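Local coordinates for adenosine kinase (Sinorhizobium meliloti, PDB 3UBO), which probably transfers the gamma-phosphate of ATP to adenosine as a pfkB-family kinase, and binds adenosine and ADP, at residues N30-G35 / A42-L47; A78-V83 / D146-Q151; M187-S190 / C194-R197; E201-M206 / A238-L243; R232-L237 / R261-A266. All blocks are in the same frame, centred on the assembly; numbering follows the deposited sequence.

Interaction 1 of 5, residues N30-G35 / A42-L47; sequences NGIIKG and ADRAEL
A side-chain-to-backbone contact joins Arg44, in the first turn of helix 42-50, to Asn30, just past the end of helix 24-29, on the side of the chain that carries the mixed sheet. Arg44 NH2 reaches Asn30 O at 2.8 Å. The oxygen lies at the edge of the guanidinium, near its plane, but the N-H points at it poorly, with an angle of 125°, and the bond is weak. Arg44 crosses the gap because CG stands anti to its backbone N (chi1 -177°) and the chain then bends at chi2 and chi3. The same NH2 also lies 4.4 Å from Ile32 CG1, a loose oblique touch, and 4.2 Å from Asn30 CB. The amide of Asn30 is busy elsewhere: ND2 bonds back to Phe26 O, in the helix it follows. Ile32 turns inward, packing on Phe26 and Leu27 of that helix and on Phe120 of strand 116-121. The contact is small, partly open to solvent and about 11 Å from bound adenosine at the Ile32 side chain. Arg44 thus meets the chain where helix 24-29 closes in a Schellman motif, with Gly31, at positive phi, as its C-prime residue and Ile32 N bonded back to Leu27 O.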
# COMPACT_ATOMS: atom_id res chain seq x y z
N ASN A 30 21.34 -6.07 10.68
CA ASN A 30 20.29 -6.17 11.69
C ASN A 30 19.97 -7.58 12.13
O ASN A 30 18.94 -7.84 12.77
CB ASN A 30 19.04 -5.48 11.20
CG ASN A 30 19.25 -4.00 11.00
OD1 ASN A 30 19.12 -3.22 11.96
ND2 ASN A 30 19.61 -3.59 9.77
N GLY A 31 20.85 -8.52 11.82
CA GLY A 31 20.65 -9.89 12.28
C GLY A 31 19.26 -10.42 11.92
O GLY A 31 18.65 -11.13 12.71
N ILE A 32 18.76 -10.06 10.74
CA ILE A 32 17.50 -10.59 10.25
C ILE A 32 17.79 -11.80 9.36
O ILE A 32 18.75 -11.77 8.57
CB ILE A 32 16.85 -9.59 9.33
CG1 ILE A 32 16.74 -8.24 10.01
CG2 ILE A 32 15.57 -10.15 8.74
CD1 ILE A 32 15.74 -7.27 9.38
N ILE A 33 16.98 -12.85 9.47
CA ILE A 33 17.22 -14.06 8.62
C ILE A 33 16.63 -13.87 7.23
O ILE A 33 15.45 -13.55 7.09
CB ILE A 33 16.68 -15.38 9.29
CG1 ILE A 33 17.08 -15.38 10.76
CG2 ILE A 33 17.12 -16.69 8.51
CD1 ILE A 33 16.63 -16.58 11.43
N LYS A 34 17.45 -13.99 6.20
CA LYS A 34 16.89 -13.77 4.87
C LYS A 34 15.89 -14.90 4.58
O LYS A 34 16.23 -16.06 4.75
CB LYS A 34 17.99 -13.76 3.84
CG LYS A 34 17.54 -13.19 2.51
CD LYS A 34 18.60 -13.14 1.45
CE LYS A 34 18.05 -12.63 0.11
NZ LYS A 34 19.15 -12.49 -0.96
N GLY A 35 14.69 -14.55 4.16
CA GLY A 35 13.72 -15.52 3.72
C GLY A 35 12.75 -15.95 4.77
O GLY A 35 11.65 -16.36 4.48
N ALA A 42 7.72 -5.87 20.71
CA ALA A 42 7.24 -4.57 20.25
C ALA A 42 8.31 -3.51 20.09
O ALA A 42 8.12 -2.57 19.30
CB ALA A 42 6.14 -4.02 21.19
N ASP A 43 9.37 -3.63 20.91
CA ASP A 43 10.52 -2.74 20.97
C ASP A 43 11.37 -2.91 19.72
O ASP A 43 11.83 -1.92 19.10
CB ASP A 43 11.33 -3.02 22.24
CG ASP A 43 10.55 -2.70 23.47
OD1 ASP A 43 10.19 -1.51 23.66
OD2 ASP A 43 10.23 -3.66 24.22
N ARG A 44 11.56 -4.18 19.35
CA ARG A 44 12.18 -4.54 18.07
C ARG A 44 11.29 -4.12 16.89
O ARG A 44 11.79 -3.75 15.87
CB ARG A 44 12.53 -6.02 18.05
CG ARG A 44 13.19 -6.44 16.87
CD ARG A 44 14.38 -7.24 17.12
NE ARG A 44 15.42 -6.87 16.17
CZ ARG A 44 15.77 -7.59 15.11
NH1 ARG A 44 15.15 -8.74 14.81
NH2 ARG A 44 16.73 -7.17 14.32
N ALA A 45 9.98 -4.07 17.02
CA ALA A 45 9.21 -3.61 15.87
C ALA A 45 9.44 -2.11 15.70
O ALA A 45 9.59 -1.61 14.57
CB ALA A 45 7.71 -3.90 15.98
N GLU A 46 9.43 -1.39 16.81
CA GLU A 46 9.76 0.02 16.78
C GLU A 46 11.24 0.29 16.27
O GLU A 46 11.49 1.15 15.40
CB GLU A 46 9.47 0.65 18.13
CG GLU A 46 10.18 2.00 18.24
CD GLU A 46 9.51 3.00 19.26
OE1 GLU A 46 9.11 2.57 20.37
OE2 GLU A 46 9.41 4.24 18.95
N LEU A 47 12.21 -0.46 16.77
CA LEU A 47 13.57 -0.22 16.35
C LEU A 47 13.75 -0.48 14.84
O LEU A 47 14.33 0.33 14.15
CB LEU A 47 14.55 -1.04 17.20
CG LEU A 47 16.04 -0.81 16.85
CD1 LEU A 47 16.96 -1.28 17.90
CD2 LEU A 47 16.46 -1.51 15.60

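Interaction 2 of 5, residues A78-V83 / D146-Q151; sequences AYFGKV and DDVVAQ
Ala78 and Phe80, alternate residues on one face of strand 77-80, receive the valines of helix 146-150 in the alpha/beta layering of a Rossmann-like domain: a helix laid over a parallel sheet. The axes of the short segments 78-80 and 146-150 approach to 10.1 Å, with 132° between their directions. Between the Ala78 methyl and the Phe80 ring there is a shallow hollow, and Val148 CG1 is the bump that fits it, 3.9 Å from Ala78 CB and 4.1 Å from Phe80 CE1. Val148 holds that branch anti to its backbone N (chi1 -175°), and its side chain and that of Phe80 slide past each other in opposite directions. Val149 comes from another quarter, crossing the phenylalanine at about a right angle. The ring therefore has a valine oblique to it and a second at its edge, and an alanine at Phe80 would probably leave both without their shared partner and open a gap under the helix. Neighbours finish the packing: within the sheet Phe80 touches Ile11 of strand 6-11, and in the helical layer Val149 leans on Ala174, Ile177 and Ala178 of helix 168-179. All four touching residues are buried, and the contact is purely apolar. At the ring's edge, in its plane, Val149 CG2 lies 3.9 Å from Phe80 CE2.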
# COMPACT_ATOMS: atom_id res chain seq x y z
N ALA A 78 -14.14 -17.56 4.44
CA ALA A 78 -14.38 -16.98 5.77
C ALA A 78 -13.09 -17.09 6.59
O ALA A 78 -12.22 -17.99 6.33
CB ALA A 78 -15.54 -17.67 6.51
N TYR A 79 -12.97 -16.16 7.55
CA TYR A 79 -11.66 -15.99 8.21
C TYR A 79 -11.86 -15.68 9.67
O TYR A 79 -12.80 -14.96 10.05
CB TYR A 79 -10.72 -14.93 7.48
CG TYR A 79 -9.41 -14.63 8.26
CD1 TYR A 79 -8.34 -15.53 8.24
CD2 TYR A 79 -9.26 -13.46 9.04
CE1 TYR A 79 -7.21 -15.31 8.93
CE2 TYR A 79 -8.09 -13.21 9.72
CZ TYR A 79 -7.09 -14.16 9.66
OH TYR A 79 -5.94 -13.96 10.38
N PHE A 80 -11.00 -16.28 10.48
CA PHE A 80 -10.98 -15.94 11.89
C PHE A 80 -9.58 -15.42 12.22
O PHE A 80 -8.58 -16.16 11.95
CB PHE A 80 -11.22 -17.17 12.82
CG PHE A 80 -12.50 -17.94 12.57
CD1 PHE A 80 -13.63 -17.32 12.01
CD2 PHE A 80 -12.58 -19.30 12.97
CE1 PHE A 80 -14.83 -18.05 11.87
CE2 PHE A 80 -13.74 -20.04 12.80
CZ PHE A 80 -14.88 -19.42 12.28
N GLY A 81 -9.49 -14.22 12.78
CA GLY A 81 -8.21 -13.64 13.13
C GLY A 81 -8.28 -12.80 14.39
O GLY A 81 -9.36 -12.46 14.86
N LYS A 82 -7.12 -12.47 14.94
CA LYS A 82 -7.05 -11.66 16.16
C LYS A 82 -6.54 -10.26 15.86
O LYS A 82 -5.40 -10.08 15.43
CB LYS A 82 -6.15 -12.34 17.20
CG LYS A 82 -6.83 -12.57 18.54
CD LYS A 82 -8.06 -11.69 18.70
CE LYS A 82 -9.22 -12.47 19.30
NZ LYS A 82 -10.45 -11.63 19.42
N VAL A 83 -7.39 -9.26 16.10
CA VAL A 83 -7.02 -7.87 15.87
C VAL A 83 -7.57 -6.97 16.97
O VAL A 83 -8.55 -7.30 17.63
CB VAL A 83 -7.54 -7.38 14.50
CG1 VAL A 83 -6.89 -8.16 13.37
CG2 VAL A 83 -9.06 -7.50 14.44
N ASP A 146 -18.97 -21.26 15.30
CA ASP A 146 -19.26 -22.68 15.37
C ASP A 146 -19.93 -23.20 14.08
O ASP A 146 -19.51 -24.21 13.42
CB ASP A 146 -20.22 -22.80 16.58
CG ASP A 146 -20.22 -24.18 17.16
OD1 ASP A 146 -19.87 -25.09 16.35
OD2 ASP A 146 -20.53 -24.37 18.37
N ASP A 147 -21.01 -22.48 13.77
CA ASP A 147 -21.86 -22.69 12.62
C ASP A 147 -20.97 -22.60 11.41
O ASP A 147 -20.96 -23.51 10.54
CB ASP A 147 -23.01 -21.65 12.59
CG ASP A 147 -22.54 -20.20 12.83
OD1 ASP A 147 -21.73 -20.00 13.75
OD2 ASP A 147 -22.97 -19.25 12.11
N VAL A 148 -20.18 -21.53 11.37
CA VAL A 148 -19.21 -21.28 10.30
C VAL A 148 -18.21 -22.44 10.07
O VAL A 148 -18.13 -22.89 8.96
CB VAL A 148 -18.62 -19.84 10.43
CG1 VAL A 148 -17.66 -19.45 9.27
CG2 VAL A 148 -19.80 -18.81 10.56
N VAL A 149 -17.49 -22.97 11.06
CA VAL A 149 -16.66 -24.15 10.77
C VAL A 149 -17.44 -25.27 10.10
O VAL A 149 -16.96 -25.85 9.11
CB VAL A 149 -15.96 -24.69 11.99
CG1 VAL A 149 -14.89 -25.78 11.67
CG2 VAL A 149 -15.43 -23.53 12.79
N ALA A 150 -18.64 -25.56 10.60
CA ALA A 150 -19.50 -26.64 10.06
C ALA A 150 -19.95 -26.44 8.58
O ALA A 150 -20.05 -27.39 7.79
CB ALA A 150 -20.72 -26.84 10.99
N GLN A 151 -20.22 -25.19 8.22
CA GLN A 151 -20.66 -24.85 6.87
C GLN A 151 -19.55 -24.73 5.79
O GLN A 151 -19.81 -24.33 4.60
CB GLN A 151 -21.44 -23.55 6.95
CG GLN A 151 -22.47 -23.53 8.06
CD GLN A 151 -23.10 -22.15 8.23
OE1 GLN A 151 -22.42 -21.19 8.67
NE2 GLN A 151 -24.40 -22.04 7.87

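Interaction 3 of 5, residues M187-S190 / C194-R197; sequences MTLS and CVHR
Leu189 and Val195 meet where strand 184-188 of the central parallel sheet gives way to helix 192-197, a tight strand-to-helix turn beside the adenosine site. Only three residues separate the two segments, so the contact closes a short turn. Val195 CG2 does the touching on the helix side: it lies 3.6 Å from Leu189 CB and 3.7 Å from Leu189 CG, against the root of the leucine, the two side chains crossing obliquely. This branch is anti to the valine's carbonyl carbon, while CG1 takes the position anti to the backbone N (chi1 171°). Helix 218-224 adds to the same apolar patch, with Leu224 touching both Leu189 and Val195. One residue earlier, Cys194 faces the backbone of the turn, its CB 4.0 Å from Leu189 O and its SG 4.3 Å from Ser190 CB. The strand's exit is shaped by an ST turn: Thr188 OG1 accepts from Ser190 N at 2.6 Å, with an N-H...O angle of 148°, so a side chain two residues back holds that amide as the strand ends. Ser190 is about 6 Å from bound adenosine at its side chain, and its OG is held by a hydrogen bond with Tyr160 N. Within the helix, Arg197 swings back so that Cys194 CA lies 3.3 Å above one face of its guanidinium, offset toward the rim. The same arginine forms a salt bridge through NE to Asp163 OD1.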
# COMPACT_ATOMS: atom_id res chain seq x y z
N MSE A 187 -3.67 -27.46 6.41
CA MSE A 187 -2.65 -26.53 6.89
C MSE A 187 -1.46 -26.20 5.97
O MSE A 187 -1.00 -27.04 5.21
CB MSE A 187 -2.07 -27.03 8.20
CG MSE A 187 -0.83 -27.92 8.00
SE MSE A 187 -0.28 -28.73 9.74
CE MSE A 187 0.22 -27.10 10.79
N THR A 188 -0.92 -24.99 6.10
CA THR A 188 0.42 -24.69 5.58
C THR A 188 1.51 -24.85 6.65
O THR A 188 1.29 -24.49 7.78
CB THR A 188 0.51 -23.25 5.13
OG1 THR A 188 1.83 -22.82 5.37
CG2 THR A 188 -0.39 -22.38 5.96
N LEU A 189 2.67 -25.36 6.31
CA LEU A 189 3.75 -25.39 7.30
C LEU A 189 4.37 -24.01 7.62
O LEU A 189 5.30 -23.88 8.42
CB LEU A 189 4.86 -26.30 6.81
CG LEU A 189 4.66 -27.75 7.20
CD1 LEU A 189 3.20 -27.95 7.41
CD2 LEU A 189 5.21 -28.65 6.13
N SER A 190 3.92 -22.99 6.90
CA SER A 190 4.30 -21.61 7.18
C SER A 190 5.75 -21.23 6.82
O SER A 190 5.97 -20.43 5.89
CB SER A 190 4.02 -21.33 8.64
OG SER A 190 2.61 -21.29 8.84
N CYS A 194 9.49 -22.36 11.87
CA CYS A 194 8.26 -22.80 12.51
C CYS A 194 8.38 -24.29 12.52
O CYS A 194 8.35 -24.91 13.58
CB CYS A 194 7.08 -22.38 11.66
SG CYS A 194 5.55 -22.13 12.55
N VAL A 195 8.60 -24.88 11.34
CA VAL A 195 8.85 -26.33 11.26
C VAL A 195 9.84 -26.91 12.32
O VAL A 195 9.45 -27.80 13.06
CB VAL A 195 9.07 -26.84 9.79
CG1 VAL A 195 9.53 -28.28 9.76
CG2 VAL A 195 7.78 -26.65 8.96
N HIS A 196 11.07 -26.42 12.45
CA HIS A 196 11.88 -26.89 13.59
C HIS A 196 11.25 -26.66 14.97
O HIS A 196 11.25 -27.56 15.81
CB HIS A 196 13.26 -26.26 13.59
CG HIS A 196 14.04 -26.54 12.35
ND1 HIS A 196 13.88 -25.81 11.19
CD2 HIS A 196 15.00 -27.46 12.09
CE1 HIS A 196 14.71 -26.27 10.26
NE2 HIS A 196 15.40 -27.27 10.78
N ARG A 197 10.70 -25.48 15.21
CA ARG A 197 10.14 -25.06 16.52
C ARG A 197 8.88 -25.89 16.95
O ARG A 197 8.41 -25.82 18.08
CB ARG A 197 9.87 -23.53 16.43
CG ARG A 197 9.19 -22.68 17.58
CD ARG A 197 9.42 -21.06 17.35
NE ARG A 197 8.63 -20.42 16.26
CZ ARG A 197 9.06 -20.18 15.00
NH1 ARG A 197 10.32 -20.45 14.60
NH2 ARG A 197 8.21 -19.65 14.12

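Interaction 4 of 5, residues E201-M206 / A238-L243; sequences EFLELM and ARDCKL
With CG anti to its carbonyl carbon (chi1 -69°) and a bend at chi3 (80°), Met206, a selenomethionine in this crystal, sends its end methyl from helix 199-207 across to Asp240 and Cys241. Cys241 meets it with SG set between its own backbone N and carbonyl carbon (chi1 57°). Met206 CE then lies 3.6 Å from Cys241 SG and 3.7 Å from Asp240 CB, tucked against two consecutive residues, and the methionine and aspartate side chains cross at about a right angle. Lower down the same side chain, Met206 CB comes 3.4 Å from Asp240 O. The peptide oxygens of Met206 and Asp240 are 3.5 Å apart, two acceptors that can only be neighbours. Between the segments themselves the contact is van der Waals packing. Leu203, one turn earlier, adds a light touch through CD2, 3.9 Å from Asp240 OD2. That carboxylate oxygen is claimed by stronger partners: a hydrogen bond with the hydroxyl of Tyr225 and a salt bridge with Arg207, the last residue of helix 199-207. The charge on Asp240 is thus probably well balanced although the leucine methyl beside it offers nothing polar. Tyr225 also packs on Leu203 and Met206, closing the group from the loop after helix 218-224. Beneath, Met206 and Cys241 both rest on Val214 of strand 213-217, so helix 199-207 and the chain leaving helix 230-240 meet over one strand of the central parallel sheet.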
# COMPACT_ATOMS: atom_id res chain seq x y z
N GLU A 201 4.76 -31.32 17.30
CA GLU A 201 3.35 -30.88 17.37
C GLU A 201 2.66 -31.01 16.02
O GLU A 201 1.48 -31.38 15.96
CB GLU A 201 3.17 -29.44 17.87
CG GLU A 201 3.26 -29.26 19.39
CD GLU A 201 4.64 -28.77 19.83
OE1 GLU A 201 5.64 -29.08 19.14
OE2 GLU A 201 4.70 -28.07 20.88
N PHE A 202 3.41 -30.72 14.96
CA PHE A 202 2.92 -30.70 13.59
C PHE A 202 2.59 -32.15 13.12
O PHE A 202 1.42 -32.44 12.83
CB PHE A 202 3.92 -29.94 12.65
CG PHE A 202 3.79 -28.40 12.67
CD1 PHE A 202 2.97 -27.75 13.61
CD2 PHE A 202 4.53 -27.61 11.77
CE1 PHE A 202 2.87 -26.32 13.59
CE2 PHE A 202 4.44 -26.19 11.75
CZ PHE A 202 3.63 -25.55 12.63
N LEU A 203 3.60 -33.04 13.07
CA LEU A 203 3.43 -34.50 12.78
C LEU A 203 2.23 -35.23 13.46
O LEU A 203 1.34 -35.80 12.81
CB LEU A 203 4.72 -35.25 13.13
CG LEU A 203 5.92 -34.95 12.23
CD1 LEU A 203 7.14 -35.61 12.75
CD2 LEU A 203 5.64 -35.50 10.85
N GLU A 204 2.23 -35.21 14.77
CA GLU A 204 1.17 -35.83 15.54
C GLU A 204 -0.17 -35.18 15.20
O GLU A 204 -1.25 -35.80 15.24
CB GLU A 204 1.46 -35.66 17.05
CG GLU A 204 0.25 -35.75 17.98
CD GLU A 204 -0.35 -37.16 18.04
OE1 GLU A 204 0.36 -38.15 17.71
OE2 GLU A 204 -1.55 -37.24 18.42
N LEU A 205 -0.10 -33.90 14.91
CA LEU A 205 -1.29 -33.21 14.51
C LEU A 205 -1.74 -33.75 13.12
O LEU A 205 -2.92 -33.75 12.82
CB LEU A 205 -1.02 -31.72 14.58
CG LEU A 205 -1.85 -30.69 13.87
CD1 LEU A 205 -2.87 -30.08 14.83
CD2 LEU A 205 -0.86 -29.65 13.33
N MSE A 206 -0.81 -34.27 12.31
CA MSE A 206 -1.18 -34.96 11.06
C MSE A 206 -1.58 -36.41 11.34
O MSE A 206 -2.67 -36.87 10.98
CB MSE A 206 -0.02 -35.00 10.07
CG MSE A 206 0.37 -33.68 9.47
SE MSE A 206 2.22 -33.74 8.60
CE MSE A 206 1.88 -34.60 6.86
N ALA A 238 3.43 -38.37 2.30
CA ALA A 238 2.33 -39.19 1.78
C ALA A 238 1.70 -40.13 2.82
O ALA A 238 0.50 -40.31 2.78
CB ALA A 238 2.77 -40.00 0.60
N ARG A 239 2.53 -40.70 3.70
CA ARG A 239 2.13 -41.57 4.81
C ARG A 239 1.33 -40.86 5.90
O ARG A 239 0.55 -41.54 6.64
CB ARG A 239 3.36 -42.18 5.52
CG ARG A 239 4.36 -42.88 4.65
CD ARG A 239 5.28 -43.80 5.47
NE ARG A 239 6.25 -44.47 4.59
CZ ARG A 239 7.38 -45.06 4.99
NH1 ARG A 239 7.72 -45.08 6.29
NH2 ARG A 239 8.19 -45.63 4.08
N ASP A 240 1.56 -39.55 6.06
CA ASP A 240 1.06 -38.90 7.28
C ASP A 240 -0.20 -38.04 7.09
O ASP A 240 -0.88 -37.66 8.09
CB ASP A 240 2.20 -38.15 7.98
CG ASP A 240 3.39 -39.04 8.27
OD1 ASP A 240 3.29 -40.27 8.04
OD2 ASP A 240 4.45 -38.53 8.73
N CYS A 241 -0.51 -37.75 5.81
CA CYS A 241 -1.76 -37.09 5.42
C CYS A 241 -2.44 -37.70 4.17
O CYS A 241 -1.81 -38.45 3.41
CB CYS A 241 -1.54 -35.58 5.24
SG CYS A 241 -0.25 -35.20 4.03
N LYS A 242 -3.70 -37.37 3.95
CA LYS A 242 -4.44 -37.87 2.78
C LYS A 242 -3.82 -37.32 1.51
O LYS A 242 -3.52 -38.06 0.55
CB LYS A 242 -5.93 -37.49 2.86
CG LYS A 242 -6.62 -38.20 4.04
CD LYS A 242 -8.12 -37.87 4.24
CE LYS A 242 -8.53 -38.15 5.72
NZ LYS A 242 -10.02 -37.95 5.91
N LEU A 243 -3.61 -36.00 1.57
CA LEU A 243 -3.26 -35.13 0.45
C LEU A 243 -2.21 -34.10 0.93
O LEU A 243 -2.28 -33.56 2.05
CB LEU A 243 -4.54 -34.42 -0.05
CG LEU A 243 -4.39 -33.63 -1.34
CD1 LEU A 243 -3.54 -34.46 -2.29
CD2 LEU A 243 -5.76 -33.23 -1.95

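Interaction 5 of 5, residues R232-L237 / R261-A266; sequences RALELL and RVRVGA
Arg261 lays its guanidinium against Leu234, joining helix 230-240 to the beta hairpin of strands 253-257 and 260-264. The short helix and strand axes stay 12.4 Å apart, at 123° between their directions, so long side chains have to bridge the space. Face packing comes first. Leu234 CB sits over one face of the Arg261 guanidinium, 3.7 Å from NH2 and 4.0 Å from CZ, while Leu234 CD1 comes 4.1 Å from Arg261 NE. With CG anti to the carbonyl carbon (chi1 -49°) and a bend at chi2, the arginine brings its flat end across the leucine, the two side chains crossing at a slant. Polar neighbours come second, and they are loose: Arg261 NH2 is 3.5 Å from Leu234 O without making a hydrogen bond, and Glu235 N lies oblique to the group. As to charge, Glu235 OE2 stands 5.8 Å from Arg261 NH2, too far for a salt bridge, though the opposite charges may still attract weakly where both side chains are at least partly open to solvent. Putting a serine at Arg261 would probably strip Leu234 of the flat group that covers its CB and leave Glu235 without the nearby positive charge. Apolar support lies behind: Val256, on the partner strand of the hairpin, touches both Leu234 and Arg261. Further along, just past the strand, Ala266 touches the bound ADP. Arg263 adds the last, distant touch: Leu234 CD1 lies 4.5 Å from Arg263 NH2, oblique to that guanidinium.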
# COMPACT_ATOMS: atom_id res chain seq x y z
N ARG A 232 12.68 -39.01 -0.54
CA ARG A 232 12.42 -39.69 0.72
C ARG A 232 11.36 -38.95 1.50
O ARG A 232 10.49 -39.56 2.15
CB ARG A 232 13.68 -39.75 1.58
CG ARG A 232 13.41 -40.24 3.03
CD ARG A 232 13.73 -41.74 3.18
NE ARG A 232 13.09 -42.43 4.31
CZ ARG A 232 13.47 -43.63 4.77
NH1 ARG A 232 14.51 -44.28 4.21
NH2 ARG A 232 12.82 -44.17 5.81
N ALA A 233 11.49 -37.62 1.48
CA ALA A 233 10.59 -36.76 2.24
C ALA A 233 9.18 -36.80 1.67
O ALA A 233 8.19 -36.76 2.42
CB ALA A 233 11.12 -35.34 2.29
N LEU A 234 9.11 -36.93 0.34
CA LEU A 234 7.82 -37.05 -0.35
C LEU A 234 7.05 -38.30 0.10
O LEU A 234 5.83 -38.25 0.21
CB LEU A 234 7.98 -36.98 -1.88
CG LEU A 234 8.08 -35.56 -2.48
CD1 LEU A 234 8.18 -35.55 -3.97
CD2 LEU A 234 6.85 -34.80 -2.12
N GLU A 235 7.76 -39.40 0.39
CA GLU A 235 7.12 -40.62 0.88
C GLU A 235 6.56 -40.39 2.25
O GLU A 235 5.39 -40.64 2.50
CB GLU A 235 8.10 -41.79 0.93
CG GLU A 235 8.56 -42.26 -0.42
CD GLU A 235 9.66 -43.31 -0.31
OE1 GLU A 235 10.11 -43.58 0.85
OE2 GLU A 235 10.07 -43.85 -1.40
N LEU A 236 7.40 -39.92 3.16
CA LEU A 236 6.96 -39.78 4.53
C LEU A 236 5.70 -38.89 4.64
O LEU A 236 4.76 -39.17 5.42
CB LEU A 236 8.11 -39.23 5.35
CG LEU A 236 9.38 -40.05 5.06
CD1 LEU A 236 10.62 -39.37 5.62
CD2 LEU A 236 9.23 -41.44 5.66
N LEU A 237 5.69 -37.85 3.81
CA LEU A 237 4.62 -36.87 3.78
C LEU A 237 3.31 -37.44 3.26
O LEU A 237 2.22 -37.02 3.69
CB LEU A 237 5.06 -35.72 2.87
CG LEU A 237 3.96 -34.73 2.50
CD1 LEU A 237 3.78 -33.80 3.68
CD2 LEU A 237 4.20 -33.92 1.22
N ARG A 261 1.97 -38.79 -8.06
CA ARG A 261 2.70 -37.53 -7.88
C ARG A 261 2.43 -36.61 -9.05
O ARG A 261 3.14 -36.72 -10.09
CB ARG A 261 4.22 -37.74 -7.80
CG ARG A 261 4.70 -38.83 -6.86
CD ARG A 261 6.04 -38.41 -6.24
NE ARG A 261 6.38 -39.07 -4.97
CZ ARG A 261 5.54 -39.33 -3.97
NH1 ARG A 261 4.25 -38.98 -4.00
NH2 ARG A 261 6.02 -39.95 -2.90
N VAL A 262 1.43 -35.74 -8.90
CA VAL A 262 1.10 -34.73 -9.92
C VAL A 262 2.10 -33.55 -9.94
O VAL A 262 1.97 -32.64 -9.11
CB VAL A 262 -0.33 -34.17 -9.75
CG1 VAL A 262 -0.73 -33.22 -10.93
CG2 VAL A 262 -1.33 -35.29 -9.60
N ARG A 263 3.06 -33.55 -10.88
CA ARG A 263 3.98 -32.41 -11.10
C ARG A 263 3.47 -31.42 -12.15
O ARG A 263 3.62 -31.69 -13.31
CB ARG A 263 5.35 -32.92 -11.52
CG ARG A 263 5.70 -34.08 -10.67
CD ARG A 263 7.09 -34.52 -10.86
NE ARG A 263 7.52 -35.18 -9.63
CZ ARG A 263 8.66 -35.85 -9.49
NH1 ARG A 263 9.52 -35.98 -10.52
NH2 ARG A 263 8.96 -36.38 -8.29
N VAL A 264 2.86 -30.30 -11.76
CA VAL A 264 2.51 -29.21 -12.65
C VAL A 264 3.51 -28.04 -12.50
O VAL A 264 3.85 -27.60 -11.38
CB VAL A 264 1.06 -28.69 -12.41
CG1 VAL A 264 0.73 -27.47 -13.29
CG2 VAL A 264 0.02 -29.84 -12.55
N GLY A 265 3.99 -27.53 -13.63
CA GLY A 265 5.01 -26.49 -13.61
C GLY A 265 4.51 -25.06 -13.50
O GLY A 265 3.30 -24.78 -13.58
N ALA A 266 5.44 -24.13 -13.30
CA ALA A 266 5.02 -22.78 -12.94
C ALA A 266 5.11 -21.88 -14.12
O ALA A 266 5.82 -22.15 -15.07
CB ALA A 266 5.81 -22.22 -11.72

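Interactions 2 and 3 are the buried ones, apolar packing that reaches the same central parallel sheet, yet their centres lie 21 Å apart. Interactions 4 and 5 are partly buried and share helix 230-240, and Met206 CE of interaction 4 touches Leu237 CD1 of interaction 5 at 3.8 Å; interaction 4 works mainly with methyls and sulfur, interaction 5 with arginine side chains near solvent. Interaction 4 also leans on interaction 3, since Cys194 SG meets Phe202 CZ at 3.9 Å and helices 192-197 and 199-207 are consecutive. Interaction 1 touches none of the others, lies among the elements of the mixed sheet, and has the sole hydrogen bond between paired segments, a weak one.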